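Local coordinates for bacterial leucyl aminopeptidase (Legionella pneumophila, PDB 6ESL), which probably removes amino acids, leucine among them, from the N-termini of peptides with a zinc-dependent active site of the M28 peptidase family, at residues P202-G207 with P276-V281; H139-Y144 with P218-D223; V20-Q25 with F72-H77; Y113-E118 with I316-H321. One frame throughout, in Å; residues are numbered along the deposited sequence.

Contact 1: P202-G207 with P276-V281; sequences PAIVIG and PVKAVV
Two parallel neighbours in the central mixed sheet of the M28 peptidase fold, strands 203-209 and 277-282, pair here at an axis separation of 4.8 Å and an angle of 11°. A beta bulge opens the pairing. Pro-276 O takes the Ala-203 N-H from above its carbonyl plane, and Ala-203 O then receives two amides: Lys-278 N at 2.8 Å and, weakly, Ala-279 N at 3.4 Å. Lys-278 turns the chain there and shifts the register by one residue. Beyond it regular parallel bonding sets in: Val-205 N meets Ala-279 O at 2.8 Å nearly along the C=O axis, and Val-281 N reaches Val-205 O in the same way before Gly-207 N closes on Val-281 O. In the sheet order strand 203-209 lies between 277-282 and 248-253, so Ile-204 and Ile-206 spend their own backbone groups on the latter and the residue just before it: Pro-247, Tyr-249 and Ile-251. On one face Val-205 and Val-280 run side by side, both with CG1 anti to the backbone N; Val-205 CB touches Val-280 CG2 at 4.0 Å, and Val-205 crosses Val-277 at about a right angle, Val-205 CG2 lying 3.8 Å from Val-277 CG1. Trp-339 of helix 336-340 covers Val-277 and Val-280 there. The other face carries Ile-204, Ala-279, Ile-206 and Val-281; the CG1 atoms of Ile-206 and Val-281 meet at 3.8 Å, and the crowded first torsion of Val-281 (chi1 59°) puts its CG1 between N and the carbonyl carbon. Phe-386, Ala-387 and Leu-390 of helix 373-391 pack over this side.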
loop_
_atom_site.group_PDB
_atom_site.type_symbol
_atom_site.label_atom_id
_atom_site.label_comp_id
_atom_site.label_asym_id
_atom_site.label_seq_id
_atom_site.Cartn_x
_atom_site.Cartn_y
_atom_site.Cartn_z
ATOM N N PRO B 202 -24.189 -1.566 -0.982
ATOM C CA PRO B 202 -23.110 -1.134 -0.044
ATOM C C PRO B 202 -22.722 0.331 -0.234
ATOM O O PRO B 202 -22.569 0.787 -1.357
ATOM C CB PRO B 202 -21.970 -2.143 -0.332
ATOM C CG PRO B 202 -22.725 -3.408 -0.779
ATOM C CD PRO B 202 -23.866 -2.855 -1.635
ATOM N N ALA B 203 -22.738 1.102 0.851
ATOM C CA ALA B 203 -22.625 2.567 0.772
ATOM C C ALA B 203 -21.183 3.078 0.621
ATOM O O ALA B 203 -20.215 2.347 0.886
ATOM C CB ALA B 203 -23.238 3.197 1.994
ATOM N N ILE B 204 -21.091 4.369 0.356
ATOM C CA ILE B 204 -19.846 5.092 0.282
ATOM C C ILE B 204 -19.914 6.083 1.422
ATOM O O ILE B 204 -20.839 6.833 1.509
ATOM C CB ILE B 204 -19.718 5.895 -1.011
ATOM C CG1 ILE B 204 -19.587 5.007 -2.226
ATOM C CG2 ILE B 204 -18.531 6.813 -0.964
ATOM C CD1 ILE B 204 -18.735 3.785 -2.029
ATOM N N VAL B 205 -18.917 6.117 2.279
ATOM C CA VAL B 205 -18.934 7.002 3.421
ATOM C C VAL B 205 -17.798 8.043 3.438
ATOM O O VAL B 205 -16.691 7.694 3.204
ATOM C CB VAL B 205 -18.843 6.193 4.714
ATOM C CG1 VAL B 205 -18.800 7.073 5.921
ATOM C CG2 VAL B 205 -19.885 5.111 4.806
ATOM N N ILE B 206 -18.108 9.302 3.708
ATOM C CA ILE B 206 -17.144 10.362 3.820
ATOM C C ILE B 206 -17.286 10.967 5.178
ATOM O O ILE B 206 -18.331 11.433 5.512
ATOM C CB ILE B 206 -17.380 11.439 2.759
ATOM C CG1 ILE B 206 -17.156 10.902 1.368
ATOM C CG2 ILE B 206 -16.474 12.622 2.963
ATOM C CD1 ILE B 206 -18.417 10.547 0.652
ATOM N N GLY B 207 -16.210 11.023 5.942
ATOM C CA GLY B 207 -16.266 11.518 7.298
ATOM C C GLY B 207 -15.247 12.533 7.704
ATOM O O GLY B 207 -14.216 12.720 7.017
ATOM N N PRO B 276 -24.821 -2.127 4.769
ATOM C CA PRO B 276 -23.483 -2.495 4.331
ATOM C C PRO B 276 -22.746 -1.267 3.804
ATOM O O PRO B 276 -23.372 -0.267 3.415
ATOM C CB PRO B 276 -23.733 -3.528 3.211
ATOM C CG PRO B 276 -25.104 -3.150 2.680
ATOM C CD PRO B 276 -25.857 -2.371 3.738
ATOM N N VAL B 277 -21.423 -1.369 3.814
ATOM C CA VAL B 277 -20.519 -0.259 3.422
ATOM C C VAL B 277 -19.442 -0.826 2.565
ATOM O O VAL B 277 -18.724 -1.780 2.954
ATOM C CB VAL B 277 -19.898 0.458 4.617
ATOM C CG1 VAL B 277 -18.904 1.530 4.176
ATOM C CG2 VAL B 277 -20.979 1.086 5.462
ATOM N N LYS B 278 -19.314 -0.227 1.396
ATOM C CA LYS B 278 -18.293 -0.589 0.435
ATOM C C LYS B 278 -16.944 0.079 0.715
ATOM O O LYS B 278 -15.913 -0.560 0.644
ATOM C CB LYS B 278 -18.740 -0.176 -0.994
ATOM C CG LYS B 278 -17.621 -0.448 -1.989
ATOM C CD LYS B 278 -17.984 -0.696 -3.432
ATOM C CE LYS B 278 -16.801 -1.493 -4.003
ATOM N NZ LYS B 278 -16.764 -1.555 -5.472
ATOM N N ALA B 279 -16.961 1.402 0.966
ATOM C CA ALA B 279 -15.705 2.140 1.149
ATOM C C ALA B 279 -15.907 3.425 1.972
ATOM O O ALA B 279 -16.939 4.134 1.830
ATOM C CB ALA B 279 -15.074 2.461 -0.194
ATOM N N VAL B 280 -14.873 3.729 2.770
ATOM C CA VAL B 280 -14.877 4.864 3.686
ATOM C C VAL B 280 -13.626 5.748 3.459
ATOM O O VAL B 280 -12.501 5.216 3.303
ATOM C CB VAL B 280 -14.874 4.332 5.128
ATOM C CG1 VAL B 280 -14.929 5.453 6.095
ATOM C CG2 VAL B 280 -16.073 3.426 5.313
ATOM N N VAL B 281 -13.789 7.074 3.468
ATOM C CA VAL B 281 -12.656 7.960 3.564
ATOM C C VAL B 281 -12.842 8.845 4.804
ATOM O O VAL B 281 -14.014 9.185 5.198
ATOM C CB VAL B 281 -12.437 8.788 2.263
ATOM C CG1 VAL B 281 -13.635 9.637 1.927
ATOM C CG2 VAL B 281 -11.182 9.648 2.279
#

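Contact 2: H139-Y144 with P218-D223; sequences HMTSYY and PGAGDD. With ZN (zinc ion), chain E; ZN (zinc ion), chain F.
Asp-222 bridges the two zinc ions of the active site: OD1 binds the chain F zinc at 2.0 Å, and OD2 reaches the chain E zinc at a longer 2.5 Å. His-209 and Asp-284 share the first ion, which also holds a water at 2.2 Å; Glu-257 joins Asp-222 on the second. With CG anti to the backbone N (chi1 -172°), the carboxylate extends toward the metals, and the peptide to Asp-223 is cis, as at the bridging aspartate of related M28 aminopeptidases. Asp-366 grips the amides of Gly-221 and Asp-222 with its carboxylate, while Asp-223 OD1 takes Met-285 N. Further out, Gly-219 occupies the N-cap position of the helix that carries Asp-222, and its positive phi lets the chain turn in. Thr-141 abuts this turn through its methyl: CG2, anti to the carbonyl carbon, sits 3.2 Å from Pro-218 O and 3.6 Å from Ala-220 CA. The crowded first torsion (chi1 60°) sends OG1 back to Leu-137 O of its own helix. Pro-218 O also accepts from Arg-146, as does Gly-219 O. The C-terminal end of helix 130-142 thus rests on the start of helix 220-239, with helix 151-170 packed against Met-140 and Tyr-143.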
loop_
_atom_site.group_PDB
_atom_site.type_symbol
_atom_site.label_atom_id
_atom_site.label_comp_id
_atom_site.label_asym_id
_atom_site.label_seq_id
_atom_site.Cartn_x
_atom_site.Cartn_y
_atom_site.Cartn_z
ATOM N N HIS B 139 -17.502 29.721 11.259
ATOM C CA HIS B 139 -18.534 29.422 12.265
ATOM C C HIS B 139 -18.042 28.341 13.233
ATOM O O HIS B 139 -18.117 28.481 14.460
ATOM C CB HIS B 139 -19.779 28.945 11.567
ATOM C CG HIS B 139 -20.932 28.789 12.509
ATOM N ND1 HIS B 139 -21.121 27.634 13.255
ATOM C CD2 HIS B 139 -21.886 29.668 12.911
ATOM C CE1 HIS B 139 -22.164 27.808 14.049
ATOM N NE2 HIS B 139 -22.649 29.015 13.848
ATOM N N MET B 140 -17.452 27.254 12.714
ATOM C CA MET B 140 -17.071 26.135 13.630
ATOM C C MET B 140 -16.056 26.609 14.629
ATOM O O MET B 140 -16.174 26.282 15.798
ATOM C CB MET B 140 -16.506 24.942 12.862
ATOM C CG MET B 140 -17.572 24.168 12.123
ATOM S SD MET B 140 -16.982 22.565 11.509
ATOM C CE MET B 140 -16.855 21.557 12.997
ATOM N N THR B 141 -15.085 27.408 14.191
ATOM C CA THR B 141 -14.034 27.854 15.109
ATOM C C THR B 141 -14.485 28.926 16.122
ATOM O O THR B 141 -13.755 29.249 17.041
ATOM C CB THR B 141 -12.798 28.361 14.385
ATOM O OG1 THR B 141 -13.118 29.496 13.511
ATOM C CG2 THR B 141 -12.128 27.255 13.525
ATOM N N SER B 142 -15.710 29.402 15.995
ATOM C CA SER B 142 -16.194 30.416 16.924
ATOM C C SER B 142 -16.839 29.808 18.126
ATOM O O SER B 142 -16.977 30.526 19.131
ATOM C CB SER B 142 -17.133 31.385 16.210
ATOM O OG SER B 142 -18.380 30.753 16.163
ATOM N N TYR B 143 -17.054 28.499 18.151
ATOM C CA TYR B 143 -17.510 27.875 19.387
ATOM C C TYR B 143 -16.280 27.920 20.323
ATOM O O TYR B 143 -15.152 27.744 19.861
ATOM C CB TYR B 143 -17.951 26.434 19.143
ATOM C CG TYR B 143 -19.142 26.308 18.219
ATOM C CD1 TYR B 143 -20.437 26.327 18.719
ATOM C CD2 TYR B 143 -18.971 26.168 16.848
ATOM C CE1 TYR B 143 -21.529 26.211 17.880
ATOM C CE2 TYR B 143 -20.057 26.052 16.001
ATOM C CZ TYR B 143 -21.333 26.074 16.521
ATOM O OH TYR B 143 -22.417 25.958 15.682
ATOM N N TYR B 144 -16.486 28.154 21.619
ATOM C CA TYR B 144 -15.411 28.240 22.591
ATOM C C TYR B 144 -14.550 26.941 22.490
ATOM O O TYR B 144 -13.315 26.980 22.504
ATOM C CB TYR B 144 -15.969 28.462 23.992
ATOM C CG TYR B 144 -14.932 28.513 25.068
ATOM C CD1 TYR B 144 -14.184 29.674 25.245
ATOM C CD2 TYR B 144 -14.658 27.415 25.898
ATOM C CE1 TYR B 144 -13.182 29.741 26.205
ATOM C CE2 TYR B 144 -13.666 27.483 26.850
ATOM C CZ TYR B 144 -12.946 28.667 26.996
ATOM O OH TYR B 144 -11.923 28.771 27.872
ATOM N N PRO B 218 -10.235 26.551 19.318
ATOM C CA PRO B 218 -10.829 26.825 17.993
ATOM C C PRO B 218 -10.808 25.630 17.022
ATOM O O PRO B 218 -11.645 25.532 16.136
ATOM C CB PRO B 218 -9.961 27.961 17.417
ATOM C CG PRO B 218 -9.065 28.356 18.500
ATOM C CD PRO B 218 -9.021 27.317 19.585
ATOM N N GLY B 219 -9.856 24.750 17.185
ATOM C CA GLY B 219 -9.810 23.546 16.369
ATOM C C GLY B 219 -9.900 23.746 14.900
ATOM O O GLY B 219 -10.637 23.063 14.225
ATOM N N ALA B 220 -9.165 24.728 14.389
ATOM C CA ALA B 220 -9.291 25.043 13.003
ATOM C C ALA B 220 -8.809 23.886 12.105
ATOM O O ALA B 220 -9.499 23.444 11.191
ATOM C CB ALA B 220 -8.558 26.355 12.727
ATOM N N GLY B 221 -7.547 23.551 12.279
ATOM C CA GLY B 221 -6.925 22.438 11.571
ATOM C C GLY B 221 -7.535 21.125 11.992
ATOM O O GLY B 221 -8.047 20.364 11.135
ATOM N N ASP B 222 -7.513 20.908 13.290
ATOM C CA ASP B 222 -8.100 19.686 13.794
ATOM C C ASP B 222 -9.359 19.859 14.560
ATOM O O ASP B 222 -9.321 20.196 15.739
ATOM C CB ASP B 222 -6.989 19.114 14.696
ATOM C CG ASP B 222 -7.264 17.731 15.217
ATOM O OD1 ASP B 222 -8.128 17.001 14.673
ATOM O OD2 ASP B 222 -6.590 17.373 16.197
ATOM N N ASP B 223 -10.517 19.449 13.978
ATOM C CA ASP B 223 -10.741 19.057 12.583
ATOM C C ASP B 223 -11.871 19.890 12.012
ATOM O O ASP B 223 -12.703 19.405 11.240
ATOM C CB ASP B 223 -11.062 17.587 12.462
ATOM C CG ASP B 223 -11.150 17.128 11.050
ATOM O OD1 ASP B 223 -10.533 17.714 10.149
ATOM O OD2 ASP B 223 -11.815 16.070 10.838
HETATM ZN ZN ZN E . -7.193 15.020 16.723
HETATM ZN ZN ZN F . -8.284 15.087 14.274
HETATM O O HOH W 1 -6.125 14.886 13.979
#

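Contact 3: V20-Q25 with F72-H77; sequences VHEQLQ and FVNVSH
Leu-24 and Phe-72 run alongside in the same direction, and the leucine sets CD1 over one ring face, 4.2 Å from the centroid and 15° off the normal, a CH-pi contact. Its CD2 bears on Asn-74. Asn-74 crosses Glu-22 at about a right angle, carboxylate and amide planes 46° apart, and Asn-74 ND2 donates to Glu-22 OE2 at 2.9 Å from above the carboxylate plane. With CG anti to the backbone N (chi1 -161°), Asn-74 has its OD1 turned back on its own chain, where Ser-76 N and OG both donate to it; the first makes an Asx turn. Ser-76 OG is in turn the acceptor for Gln-23 N at 3.0 Å. Gln-25 and Val-73 form a hydrogen-bonded antiparallel pair (Gln-25 N to Val-73 O 2.8 Å), and Val-75 N reaches Gln-23 O at 2.7 Å where the edge strand 73-74 of the four-stranded N-terminal sheet leaves strand 21-27. Glu-22 is also held by Arg-258 and Tyr-186 of the second subunit, whose Arg-258 O accepts from Asn-74 ND2. This buried carboxylate, met by a guanidinium, a hydroxyl and an amide, is probably ionised, tying the small sheet to the partner chain.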
loop_
_atom_site.group_PDB
_atom_site.type_symbol
_atom_site.label_atom_id
_atom_site.label_comp_id
_atom_site.label_asym_id
_atom_site.label_seq_id
_atom_site.Cartn_x
_atom_site.Cartn_y
_atom_site.Cartn_z
ATOM N N VAL B 20 11.478 -37.781 -12.546
ATOM C CA VAL B 20 11.282 -37.401 -11.118
ATOM C C VAL B 20 9.925 -36.762 -10.889
ATOM O O VAL B 20 9.264 -36.363 -11.841
ATOM C CB VAL B 20 12.416 -36.483 -10.521
ATOM C CG1 VAL B 20 13.733 -37.221 -10.506
ATOM C CG2 VAL B 20 12.638 -35.177 -11.236
ATOM N N HIS B 21 9.533 -36.774 -9.603
ATOM C CA HIS B 21 8.301 -36.116 -9.297
ATOM C C HIS B 21 8.668 -34.830 -8.607
ATOM O O HIS B 21 9.628 -34.780 -7.881
ATOM C CB HIS B 21 7.405 -36.892 -8.270
ATOM C CG HIS B 21 6.924 -38.229 -8.719
ATOM N ND1 HIS B 21 6.385 -39.181 -7.863
ATOM C CD2 HIS B 21 6.825 -38.751 -9.964
ATOM C CE1 HIS B 21 5.999 -40.232 -8.560
ATOM N NE2 HIS B 21 6.222 -39.983 -9.838
ATOM N N GLU B 22 7.739 -33.903 -8.598
ATOM C CA GLU B 22 7.811 -32.624 -7.921
ATOM C C GLU B 22 6.515 -32.315 -7.201
ATOM O O GLU B 22 5.457 -32.815 -7.545
ATOM C CB GLU B 22 8.175 -31.486 -8.905
ATOM C CG GLU B 22 9.405 -31.760 -9.766
ATOM C CD GLU B 22 9.919 -30.563 -10.567
ATOM O OE1 GLU B 22 9.781 -30.632 -11.782
ATOM O OE2 GLU B 22 10.532 -29.683 -9.977
ATOM N N GLN B 23 6.626 -31.600 -6.135
ATOM C CA GLN B 23 5.516 -31.137 -5.388
ATOM C C GLN B 23 5.329 -29.631 -5.594
ATOM O O GLN B 23 6.253 -28.774 -5.372
ATOM C CB GLN B 23 5.650 -31.454 -3.919
ATOM C CG GLN B 23 5.834 -33.011 -3.715
ATOM C CD GLN B 23 7.256 -33.523 -4.049
ATOM O OE1 GLN B 23 8.218 -32.874 -3.595
ATOM N NE2 GLN B 23 7.371 -34.484 -4.855
ATOM N N LEU B 24 4.066 -29.328 -5.921
ATOM C CA LEU B 24 3.611 -27.923 -6.202
ATOM C C LEU B 24 2.514 -27.518 -5.278
ATOM O O LEU B 24 1.576 -28.334 -5.064
ATOM C CB LEU B 24 3.125 -27.875 -7.617
ATOM C CG LEU B 24 4.056 -28.414 -8.676
ATOM C CD1 LEU B 24 3.438 -28.285 -10.036
ATOM C CD2 LEU B 24 5.399 -27.676 -8.585
ATOM N N GLN B 25 2.613 -26.305 -4.748
ATOM C CA GLN B 25 1.550 -25.660 -4.008
ATOM C C GLN B 25 0.728 -24.844 -5.011
ATOM O O GLN B 25 1.303 -23.979 -5.680
ATOM C CB GLN B 25 1.984 -24.813 -2.866
ATOM C CG GLN B 25 0.849 -24.324 -1.995
ATOM C CD GLN B 25 1.310 -23.716 -0.647
ATOM O OE1 GLN B 25 0.710 -22.763 -0.136
ATOM N NE2 GLN B 25 2.420 -24.226 -0.120
ATOM N N PHE B 72 1.896 -21.216 -9.458
ATOM C CA PHE B 72 2.165 -22.267 -8.431
ATOM C C PHE B 72 3.555 -22.017 -7.853
ATOM O O PHE B 72 4.378 -21.311 -8.441
ATOM C CB PHE B 72 1.945 -23.618 -8.987
ATOM C CG PHE B 72 2.823 -23.946 -10.165
ATOM C CD1 PHE B 72 4.175 -24.295 -9.985
ATOM C CD2 PHE B 72 2.313 -24.001 -11.447
ATOM C CE1 PHE B 72 4.988 -24.596 -11.039
ATOM C CE2 PHE B 72 3.139 -24.346 -12.532
ATOM C CZ PHE B 72 4.482 -24.588 -12.310
ATOM N N VAL B 73 3.767 -22.594 -6.653
ATOM C CA VAL B 73 5.092 -22.544 -6.017
ATOM C C VAL B 73 5.603 -23.959 -5.928
ATOM O O VAL B 73 4.872 -24.859 -5.517
ATOM C CB VAL B 73 5.023 -21.823 -4.668
ATOM C CG1 VAL B 73 6.395 -21.930 -3.941
ATOM C CG2 VAL B 73 4.659 -20.366 -4.870
ATOM N N ASN B 74 6.811 -24.197 -6.407
ATOM C CA ASN B 74 7.488 -25.497 -6.293
ATOM C C ASN B 74 7.962 -25.673 -4.873
ATOM O O ASN B 74 8.779 -24.909 -4.379
ATOM C CB ASN B 74 8.641 -25.590 -7.286
ATOM C CG ASN B 74 9.074 -26.978 -7.551
ATOM O OD1 ASN B 74 9.226 -27.713 -6.582
ATOM N ND2 ASN B 74 9.209 -27.400 -8.794
ATOM N N VAL B 75 7.363 -26.630 -4.157
ATOM C CA VAL B 75 7.719 -26.844 -2.708
ATOM C C VAL B 75 8.570 -28.129 -2.530
ATOM O O VAL B 75 8.742 -28.600 -1.422
ATOM C CB VAL B 75 6.468 -26.822 -1.784
ATOM C CG1 VAL B 75 5.835 -25.461 -1.819
ATOM C CG2 VAL B 75 5.487 -27.983 -2.119
ATOM N N SER B 76 9.050 -28.723 -3.594
ATOM C CA SER B 76 9.800 -29.942 -3.495
ATOM C C SER B 76 10.993 -29.813 -2.538
ATOM O O SER B 76 11.249 -30.738 -1.716
ATOM C CB SER B 76 10.342 -30.357 -4.824
ATOM O OG SER B 76 9.393 -30.425 -5.862
ATOM N N HIS B 77 11.717 -28.695 -2.630
ATOM C CA HIS B 77 12.891 -28.478 -1.775
ATOM C C HIS B 77 12.500 -28.579 -0.296
ATOM O O HIS B 77 13.238 -29.113 0.506
ATOM C CB HIS B 77 13.634 -27.138 -2.076
ATOM C CG HIS B 77 14.946 -26.976 -1.330
ATOM N ND1 HIS B 77 15.903 -27.984 -1.237
ATOM C CD2 HIS B 77 15.463 -25.920 -0.645
ATOM C CE1 HIS B 77 16.934 -27.565 -0.523
ATOM N NE2 HIS B 77 16.693 -26.316 -0.152
HETATM O O HOH W 2 10.599 -33.329 -2.658
#

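Contact 4: Y113-E118 with I316-H321; sequences YEIKHE and IDHYIH
With CG anti to the backbone N (chi1 -161°), His-318 projects from the last turn of helix 306-320 toward the 113-118 loop, while Tyr-319, its CG anti to the carbonyl carbon, brings its hydroxyl there too. Ile-115 CG2, anti to the backbone N, lies over the centre of the His-318 ring, 4.2 Å from the centroid and 9° off the normal, a CH-pi contact; the other branch runs on so that CD1 touches His-318 CB at 3.8 Å. Ile-115 and Tyr-319 meet tip to tip, CG2 3.6 Å from OH. The helix has a pi-type turn here, Ile-316 O taking both Ile-320 N and His-321 N, and His-321 has positive phi; on the other side His-117 is the N-cap of helix 118-125. Glu-118, in the first turn of that helix, crosses His-318 at about a right angle, carboxylate and ring planes 72° apart. Glu-118 CD stands 3.2 Å from His-318 NE2 at the ring edge, but neither oxygen hydrogen-bonds to that nitrogen. Glu-118 CA sits 3.3 Å from Tyr-319 OH, at the phenol edge. That hydroxyl hydrogen-bonds to Glu-389 of helix 373-391, whose carboxylate also takes the amides of Lys-116 and His-117.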
loop_
_atom_site.group_PDB
_atom_site.type_symbol
_atom_site.label_atom_id
_atom_site.label_comp_id
_atom_site.label_asym_id
_atom_site.label_seq_id
_atom_site.Cartn_x
_atom_site.Cartn_y
_atom_site.Cartn_z
ATOM N N TYR B 113 -10.997 -0.528 -8.234
ATOM C CA TYR B 113 -11.381 0.848 -8.105
ATOM C C TYR B 113 -10.801 1.479 -9.362
ATOM O O TYR B 113 -9.630 1.363 -9.622
ATOM C CB TYR B 113 -10.792 1.487 -6.834
ATOM C CG TYR B 113 -11.211 0.879 -5.519
ATOM C CD1 TYR B 113 -12.504 0.970 -5.067
ATOM C CD2 TYR B 113 -10.309 0.232 -4.720
ATOM C CE1 TYR B 113 -12.880 0.409 -3.873
ATOM C CE2 TYR B 113 -10.674 -0.332 -3.529
ATOM C CZ TYR B 113 -11.962 -0.242 -3.102
ATOM O OH TYR B 113 -12.327 -0.807 -1.928
ATOM N N GLU B 114 -11.611 2.181 -10.130
ATOM C CA GLU B 114 -11.119 2.779 -11.363
ATOM C C GLU B 114 -11.683 4.146 -11.527
ATOM O O GLU B 114 -12.659 4.489 -10.898
ATOM C CB GLU B 114 -11.536 1.943 -12.593
ATOM C CG GLU B 114 -11.256 0.436 -12.464
ATOM C CD GLU B 114 -11.655 -0.363 -13.714
ATOM O OE1 GLU B 114 -12.836 -0.751 -13.910
ATOM O OE2 GLU B 114 -10.722 -0.640 -14.492
ATOM N N ILE B 115 -11.057 4.883 -12.404
ATOM C CA ILE B 115 -11.479 6.225 -12.805
ATOM C C ILE B 115 -12.245 6.085 -14.138
ATOM O O ILE B 115 -11.658 5.698 -15.140
ATOM C CB ILE B 115 -10.229 7.138 -13.013
ATOM C CG1 ILE B 115 -9.538 7.327 -11.617
ATOM C CG2 ILE B 115 -10.610 8.385 -13.814
ATOM C CD1 ILE B 115 -8.168 7.955 -11.538
ATOM N N LYS B 116 -13.550 6.319 -14.083
ATOM C CA LYS B 116 -14.479 6.124 -15.197
ATOM C C LYS B 116 -15.500 7.169 -15.241
ATOM O O LYS B 116 -16.490 6.976 -15.913
ATOM C CB LYS B 116 -15.290 4.870 -15.009
ATOM C CG LYS B 116 -14.528 3.578 -14.833
ATOM C CD LYS B 116 -15.556 2.478 -14.647
ATOM C CE LYS B 116 -15.028 1.112 -15.067
ATOM N NZ LYS B 116 -16.026 0.340 -15.877
ATOM N N HIS B 117 -15.361 8.272 -14.515
ATOM C CA HIS B 117 -16.423 9.282 -14.472
ATOM C C HIS B 117 -15.833 10.665 -14.555
ATOM O O HIS B 117 -16.272 11.575 -13.870
ATOM C CB HIS B 117 -17.310 9.094 -13.222
ATOM C CG HIS B 117 -18.057 7.806 -13.233
ATOM N ND1 HIS B 117 -19.276 7.667 -13.849
ATOM C CD2 HIS B 117 -17.722 6.573 -12.802
ATOM C CE1 HIS B 117 -19.688 6.419 -13.760
ATOM N NE2 HIS B 117 -18.767 5.733 -13.135
ATOM N N GLU B 118 -14.826 10.808 -15.424
ATOM C CA GLU B 118 -14.151 12.088 -15.639
ATOM C C GLU B 118 -15.019 13.265 -15.839
ATOM O O GLU B 118 -14.809 14.259 -15.169
ATOM C CB GLU B 118 -13.194 12.019 -16.817
ATOM C CG GLU B 118 -11.876 11.465 -16.354
ATOM C CD GLU B 118 -10.846 11.421 -17.421
ATOM O OE1 GLU B 118 -10.464 12.538 -17.845
ATOM O OE2 GLU B 118 -10.438 10.288 -17.781
ATOM N N ILE B 316 -5.957 11.680 -6.495
ATOM C CA ILE B 316 -5.231 12.928 -6.259
ATOM C C ILE B 316 -4.499 13.330 -7.565
ATOM O O ILE B 316 -4.598 14.464 -8.040
ATOM C CB ILE B 316 -4.245 12.836 -5.067
ATOM C CG1 ILE B 316 -5.016 12.731 -3.735
ATOM C CG2 ILE B 316 -3.372 14.044 -5.035
ATOM C CD1 ILE B 316 -4.253 12.117 -2.568
ATOM N N ASP B 317 -3.746 12.383 -8.128
ATOM C CA ASP B 317 -2.920 12.714 -9.273
ATOM C C ASP B 317 -3.777 13.124 -10.513
ATOM O O ASP B 317 -3.531 14.177 -11.128
ATOM C CB ASP B 317 -2.002 11.552 -9.609
ATOM C CG ASP B 317 -1.169 11.839 -10.838
ATOM O OD1 ASP B 317 -0.338 12.760 -10.775
ATOM O OD2 ASP B 317 -1.407 11.242 -11.886
ATOM N N HIS B 318 -4.794 12.324 -10.807
ATOM C CA HIS B 318 -5.692 12.541 -11.930
ATOM C C HIS B 318 -6.553 13.780 -11.817
ATOM O O HIS B 318 -6.713 14.546 -12.798
ATOM C CB HIS B 318 -6.636 11.332 -12.150
ATOM C CG HIS B 318 -7.257 11.299 -13.520
ATOM N ND1 HIS B 318 -6.885 10.373 -14.469
ATOM C CD2 HIS B 318 -8.169 12.108 -14.124
ATOM C CE1 HIS B 318 -7.557 10.584 -15.580
ATOM N NE2 HIS B 318 -8.369 11.611 -15.391
ATOM N N TYR B 319 -7.145 14.014 -10.652
ATOM C CA TYR B 319 -8.121 15.126 -10.550
ATOM C C TYR B 319 -7.617 16.333 -9.826
ATOM O O TYR B 319 -8.152 17.353 -10.034
ATOM C CB TYR B 319 -9.400 14.668 -9.833
ATOM C CG TYR B 319 -10.255 13.706 -10.620
ATOM C CD1 TYR B 319 -10.889 14.122 -11.843
ATOM C CD2 TYR B 319 -10.473 12.398 -10.178
ATOM C CE1 TYR B 319 -11.687 13.233 -12.556
ATOM C CE2 TYR B 319 -11.316 11.542 -10.902
ATOM C CZ TYR B 319 -11.907 11.973 -12.078
ATOM O OH TYR B 319 -12.730 11.103 -12.771
ATOM N N ILE B 320 -6.656 16.208 -8.920
ATOM C CA ILE B 320 -6.218 17.356 -8.115
ATOM C C ILE B 320 -4.907 17.958 -8.665
ATOM O O ILE B 320 -4.637 19.160 -8.482
ATOM C CB ILE B 320 -6.071 16.979 -6.609
ATOM C CG1 ILE B 320 -7.276 16.153 -6.073
ATOM C CG2 ILE B 320 -5.855 18.186 -5.762
ATOM C CD1 ILE B 320 -8.574 16.885 -6.275
ATOM N N HIS B 321 -4.067 17.114 -9.263
ATOM C CA HIS B 321 -2.835 17.575 -9.907
ATOM C C HIS B 321 -1.861 18.213 -8.917
ATOM O O HIS B 321 -1.277 19.215 -9.217
ATOM C CB HIS B 321 -3.149 18.515 -11.109
ATOM C CG HIS B 321 -3.990 17.858 -12.149
ATOM N ND1 HIS B 321 -5.246 18.309 -12.497
ATOM C CD2 HIS B 321 -3.757 16.755 -12.905
ATOM C CE1 HIS B 321 -5.750 17.519 -13.432
ATOM N NE2 HIS B 321 -4.871 16.560 -13.683
#

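In the fold
Contact 2 holds the bridging aspartate of the dizinc site, and contact 1 lies in the central sheet: Gly-207 CA lies about 11 Å from a zinc, and strand 203-209 runs on to the ligand His-209 before helix 220-239 follows. The centres of contacts 1 and 2 are 26 Å apart, with nearest atoms about 6 Å. Contact 4, centred 18 Å from contact 1, closes a long chain loop that encloses both, and helix 373-391 borders contacts 1 and 4 alike. Contact 3 belongs to the separate N-terminal sheet, about 62 Å from contact 2 between centres and across the chain's centre from it; Arg-258 and Tyr-186 of the second subunit touch it.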